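Long-range contacts in transferrin (Manduca sexta, PDB 6WB6), which binds and transports ferric iron in the insect, taking up a single Fe(3+) ion per molecule together with a carbonate anion: residues 68-73 with 327-332; 73-78 with 274-279. All blocks are in the same frame, centred on the assembly; numbering follows the deposited sequence.

Interaction 1: residues 68-73 with 327-332; sequences PNQDFV and IKPIDY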
# COMPACT_ATOMS: atom_id res chain seq x y z
N PRO A 68 15.05 -11.77 16.95
CA PRO A 68 15.95 -11.99 18.08
C PRO A 68 16.48 -13.42 18.06
O PRO A 68 15.72 -14.37 17.89
CB PRO A 68 15.07 -11.73 19.30
CG PRO A 68 13.90 -10.95 18.78
CD PRO A 68 13.68 -11.45 17.39
N ASN A 69 17.80 -13.54 18.17
CA ASN A 69 18.51 -14.81 18.23
C ASN A 69 18.45 -15.59 16.93
O ASN A 69 18.67 -16.80 16.93
CB ASN A 69 17.99 -15.71 19.36
CG ASN A 69 18.14 -15.07 20.71
OD1 ASN A 69 17.15 -14.72 21.36
ND2 ASN A 69 19.38 -14.89 21.14
N GLN A 70 18.18 -14.94 15.80
CA GLN A 70 17.95 -15.71 14.58
C GLN A 70 19.21 -16.48 14.18
O GLN A 70 20.33 -16.09 14.49
CB GLN A 70 17.47 -14.80 13.44
CG GLN A 70 18.38 -13.64 13.09
CD GLN A 70 19.58 -14.06 12.26
OE1 GLN A 70 19.56 -15.09 11.55
NE2 GLN A 70 20.65 -13.28 12.35
N ASP A 71 19.00 -17.64 13.55
CA ASP A 71 20.08 -18.43 12.98
C ASP A 71 19.72 -18.86 11.55
O ASP A 71 20.03 -19.97 11.10
CB ASP A 71 20.43 -19.62 13.89
CG ASP A 71 19.32 -20.66 14.03
OD1 ASP A 71 18.20 -20.45 13.53
OD2 ASP A 71 19.58 -21.71 14.66
N PHE A 72 19.08 -17.94 10.82
CA PHE A 72 18.74 -18.16 9.42
C PHE A 72 19.98 -18.41 8.58
O PHE A 72 21.10 -18.03 8.95
CB PHE A 72 18.01 -16.96 8.83
CG PHE A 72 16.66 -16.74 9.40
CD1 PHE A 72 15.63 -17.58 9.06
CD2 PHE A 72 16.41 -15.68 10.22
CE1 PHE A 72 14.37 -17.38 9.55
CE2 PHE A 72 15.15 -15.49 10.73
CZ PHE A 72 14.12 -16.34 10.39
N VAL A 73 19.77 -19.03 7.42
CA VAL A 73 20.83 -19.21 6.44
C VAL A 73 20.20 -19.09 5.07
O VAL A 73 19.21 -19.76 4.78
CB VAL A 73 21.53 -20.57 6.60
CG1 VAL A 73 20.52 -21.72 6.44
CG2 VAL A 73 22.64 -20.71 5.58
N ILE A 327 25.08 -18.76 3.52
CA ILE A 327 25.53 -17.49 4.07
C ILE A 327 24.43 -16.91 4.93
O ILE A 327 23.25 -16.99 4.59
CB ILE A 327 25.93 -16.51 2.95
CG1 ILE A 327 26.41 -15.18 3.53
CG2 ILE A 327 24.74 -16.29 2.01
CD1 ILE A 327 27.17 -14.34 2.52
N LYS A 328 24.82 -16.30 6.04
CA LYS A 328 23.84 -15.60 6.86
C LYS A 328 23.20 -14.49 6.03
O LYS A 328 23.81 -13.99 5.09
CB LYS A 328 24.50 -15.01 8.10
CG LYS A 328 25.12 -16.04 9.06
CD LYS A 328 24.04 -16.79 9.84
CE LYS A 328 23.33 -15.89 10.87
NZ LYS A 328 21.83 -15.92 10.69
N PRO A 329 21.97 -14.10 6.36
CA PRO A 329 21.28 -13.14 5.49
C PRO A 329 21.97 -11.79 5.46
O PRO A 329 22.14 -11.20 4.39
CB PRO A 329 19.86 -13.07 6.07
CG PRO A 329 19.99 -13.64 7.47
CD PRO A 329 21.09 -14.63 7.41
N ILE A 330 22.38 -11.27 6.62
CA ILE A 330 22.97 -9.94 6.60
C ILE A 330 24.33 -9.96 5.90
O ILE A 330 24.72 -8.97 5.26
CB ILE A 330 23.05 -9.39 8.03
CG1 ILE A 330 22.97 -7.87 8.01
CG2 ILE A 330 24.32 -9.88 8.74
CD1 ILE A 330 21.57 -7.35 7.88
N ASP A 331 25.06 -11.07 5.98
CA ASP A 331 26.29 -11.17 5.20
C ASP A 331 25.98 -11.29 3.72
O ASP A 331 26.74 -10.78 2.88
CB ASP A 331 27.12 -12.37 5.66
CG ASP A 331 27.60 -12.20 7.09
OD1 ASP A 331 27.82 -11.05 7.49
OD2 ASP A 331 27.75 -13.21 7.79
N TYR A 332 24.88 -11.95 3.40
CA TYR A 332 24.40 -11.98 2.02
C TYR A 332 24.10 -10.57 1.53
O TYR A 332 24.50 -10.18 0.43
CB TYR A 332 23.14 -12.83 1.95
CG TYR A 332 22.56 -12.99 0.56
CD1 TYR A 332 23.18 -13.79 -0.38
CD2 TYR A 332 21.38 -12.36 0.21
CE1 TYR A 332 22.65 -13.97 -1.63
CE2 TYR A 332 20.83 -12.53 -1.05
CZ TYR A 332 21.47 -13.33 -1.96
OH TYR A 332 20.96 -13.50 -3.24
O HOH W 1 22.27 -12.41 9.82

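Interaction 2: residues 73-78 with 274-279; sequences VVFQEY and QGLIGH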
# COMPACT_ATOMS: atom_id res chain seq x y z
N VAL A 73 19.77 -19.03 7.42
CA VAL A 73 20.83 -19.21 6.44
C VAL A 73 20.20 -19.09 5.07
O VAL A 73 19.21 -19.76 4.78
CB VAL A 73 21.53 -20.57 6.60
CG1 VAL A 73 20.52 -21.72 6.44
CG2 VAL A 73 22.64 -20.71 5.58
N VAL A 74 20.73 -18.20 4.24
CA VAL A 74 20.36 -18.17 2.83
C VAL A 74 21.14 -19.27 2.13
O VAL A 74 22.34 -19.13 1.91
CB VAL A 74 20.63 -16.80 2.20
CG1 VAL A 74 20.37 -16.87 0.69
CG2 VAL A 74 19.73 -15.75 2.87
N PHE A 75 20.46 -20.37 1.78
CA PHE A 75 21.12 -21.53 1.19
C PHE A 75 20.79 -21.71 -0.28
O PHE A 75 21.25 -22.67 -0.89
CB PHE A 75 20.73 -22.81 1.96
CG PHE A 75 19.28 -23.16 1.86
CD1 PHE A 75 18.82 -23.96 0.84
CD2 PHE A 75 18.37 -22.68 2.79
CE1 PHE A 75 17.50 -24.28 0.74
CE2 PHE A 75 17.03 -23.00 2.69
CZ PHE A 75 16.60 -23.81 1.66
N GLN A 76 20.00 -20.82 -0.87
CA GLN A 76 19.60 -20.96 -2.26
C GLN A 76 19.37 -19.60 -2.90
O GLN A 76 18.67 -18.75 -2.32
CB GLN A 76 18.31 -21.79 -2.37
CG GLN A 76 18.10 -22.38 -3.73
CD GLN A 76 18.66 -23.76 -3.81
OE1 GLN A 76 17.93 -24.74 -3.94
NE2 GLN A 76 19.98 -23.86 -3.68
N GLU A 77 19.94 -19.41 -4.08
CA GLU A 77 19.72 -18.20 -4.88
C GLU A 77 18.91 -18.54 -6.12
O GLU A 77 19.18 -19.53 -6.80
CB GLU A 77 21.05 -17.55 -5.30
CG GLU A 77 21.77 -16.84 -4.20
CD GLU A 77 23.14 -16.36 -4.63
OE1 GLU A 77 24.06 -16.40 -3.81
OE2 GLU A 77 23.29 -15.95 -5.80
N TYR A 78 17.92 -17.71 -6.39
CA TYR A 78 17.20 -17.73 -7.66
C TYR A 78 17.84 -16.74 -8.62
O TYR A 78 17.89 -15.53 -8.34
CB TYR A 78 15.73 -17.37 -7.43
CG TYR A 78 14.92 -18.38 -6.64
CD1 TYR A 78 15.40 -19.67 -6.42
CD2 TYR A 78 13.68 -18.03 -6.12
CE1 TYR A 78 14.65 -20.59 -5.71
CE2 TYR A 78 12.92 -18.95 -5.40
CZ TYR A 78 13.41 -20.22 -5.20
OH TYR A 78 12.67 -21.15 -4.49
N GLN A 274 16.94 -12.94 -5.22
CA GLN A 274 16.05 -13.60 -4.29
C GLN A 274 16.49 -15.05 -4.13
O GLN A 274 17.34 -15.56 -4.88
CB GLN A 274 14.61 -13.59 -4.79
CG GLN A 274 14.13 -12.31 -5.37
CD GLN A 274 13.18 -12.59 -6.49
OE1 GLN A 274 13.52 -13.29 -7.43
NE2 GLN A 274 11.96 -12.08 -6.37
N GLY A 275 15.87 -15.73 -3.17
CA GLY A 275 16.14 -17.15 -2.99
C GLY A 275 15.36 -17.77 -1.85
O GLY A 275 14.23 -17.37 -1.58
N LEU A 276 15.96 -18.75 -1.18
CA LEU A 276 15.32 -19.46 -0.09
C LEU A 276 16.13 -19.25 1.17
O LEU A 276 17.37 -19.27 1.14
CB LEU A 276 15.20 -20.96 -0.35
CG LEU A 276 14.57 -21.40 -1.66
CD1 LEU A 276 14.87 -22.89 -1.90
CD2 LEU A 276 13.07 -21.10 -1.60
N ILE A 277 15.43 -19.06 2.28
CA ILE A 277 16.04 -18.91 3.59
C ILE A 277 15.52 -20.06 4.45
O ILE A 277 14.38 -20.49 4.31
CB ILE A 277 15.69 -17.52 4.18
CG1 ILE A 277 16.74 -17.05 5.20
CG2 ILE A 277 14.29 -17.54 4.76
CD1 ILE A 277 16.41 -15.69 5.86
N GLY A 278 16.38 -20.58 5.32
CA GLY A 278 15.96 -21.60 6.27
C GLY A 278 16.73 -21.49 7.56
O GLY A 278 17.71 -20.75 7.67
N HIS A 279 16.26 -22.23 8.57
CA HIS A 279 16.98 -22.23 9.82
C HIS A 279 18.27 -23.03 9.68
O HIS A 279 18.45 -23.82 8.74
CB HIS A 279 16.13 -22.78 10.95
CG HIS A 279 15.59 -24.15 10.71
ND1 HIS A 279 16.37 -25.28 10.78
CD2 HIS A 279 14.34 -24.56 10.40
CE1 HIS A 279 15.62 -26.34 10.51
NE2 HIS A 279 14.39 -25.93 10.28

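Interaction 1: residues 68-73 with 327-332
Val73 and Lys328 bring their CA atoms to 4.7 Å where the start of strand 72-79 passes the junction between strand 320-327 and helix 329-334. Lys328 is the N-cap of that helix, and its carbonyl oxygen accepts the bond from Tyr332 N that closes the first turn. Residues 68-71 approach the junction as an irregular loop, and the link between the two segments is made mostly by side chains.

The lysine carries most of it. Its chain, bent at chi2, chi3 and chi4, folds across to the loop, and its end meets the end of Gln70 tip to tip. Lys328 NZ donates to Gln70 OE1 at 2.6 Å, in the plane of the amide and on a lone pair, and also to the backbone oxygen Phe72 O at 2.8 Å. Gln70 OE1 takes a second bond from Phe72 N at 3.0 Å, this donor tilted 16° from the amide plane. A water links Gln70 NE2 weakly to Ile330 N in the first turn of the helix.

Beside the polar group, Pro329 CG meets Phe72 CB at 4.1 Å. The phenyl ring itself turns away from residues 327-332, toward Leu43 and Val46 of helix 39-47 and Ala64 of helix 58-65. Val73 CG2 lies 3.7 Å from Ile327 N.

Two donors on OE1 should fix which way round the Gln70 amide sits, with its oxygen toward the ammonium group. The lysine charge is thus met here by two neutral carbonyl oxygens. Asp71, in a salt bridge with Arg49, keeps its OD1 6.5 Å from Lys328 NZ and could stabilise the ammonium only at long range. The contact ties the loop before one strand to the helix start after its neighbour.

Interaction 2: residues 73-78 with 274-279
Leu276 is wedged among Phe75, Gln76 and Tyr78 where strands 73-78 and 275-279 run antiparallel, at 167°. Gln76 and Leu276 form a hydrogen-bonded pair whose side chains lie side by side and point the same way, Leu276 CD1 touching Gln76 CB at 3.6 Å. Tyr78 crosses Leu276 at a slant, its CZ 3.7 Å from Leu276 CD2, and its hydroxyl bonds to Leu312 O. Its ring covers Gly275, whose CA makes a CH-pi contact 4.1 Å from the centroid and 15° off the normal. With no side chain there, Gly275 CA can approach Gln76 O to 3.1 Å.

Phe75 is the extra residue of a beta bulge between the pairs Val74-Ile277 and Gln76-Leu276. Its CG stands between the backbone N and carbonyl carbon (chi1 65°), and the ring bends back over the partner strand: CZ meets Leu276 CB at 3.8 Å, Leu276 O lies over a face, and Gly278 N sits in plane at the edge. Its own N-H makes a weak bond to Leu276 O, while Leu276 N to Gln76 O (2.9 Å) and Gly278 N to Val73 O, one on each side of the bulge, are ordinary hydrogen bonds.

On the face opposite Leu276, Val74 CG2 packs on Ile277 CG1 at 4.0 Å. These are the two central strands of a four-stranded antiparallel sheet, order 1-3-2-4, in the amino-terminal lobe of the transferrin fold. Where residues 274-279 begin, Tyr78 N bonds Gln274 O (2.7 Å), and Gln274 NE2 bonds Asp57, predicted to bind iron but not a ligand here.

Overall arrangement
Interactions 1 and 2 share Val73 and strand 72-79, and their centres lie about 10 Å apart. Residues 274-279 border this strand on one edge, while strand 320-327 borders the other and runs into interaction 1; a probable hydrogen bond from Val74 N to Ile327 O (2.8 Å) joins the two contacts. Phe72 CB also packs on Ile277 CD1 at 3.6 Å. In interaction 2 the Gln274 side chain is about 11 Å from the ferric ion, whose protein ligands in this structure are Tyr90 and Tyr204. The side chain of Asp57, predicted as an iron ligand but not bound to it here, is about 3 Å from that of Gln274 but about 11 Å from that of Pro329.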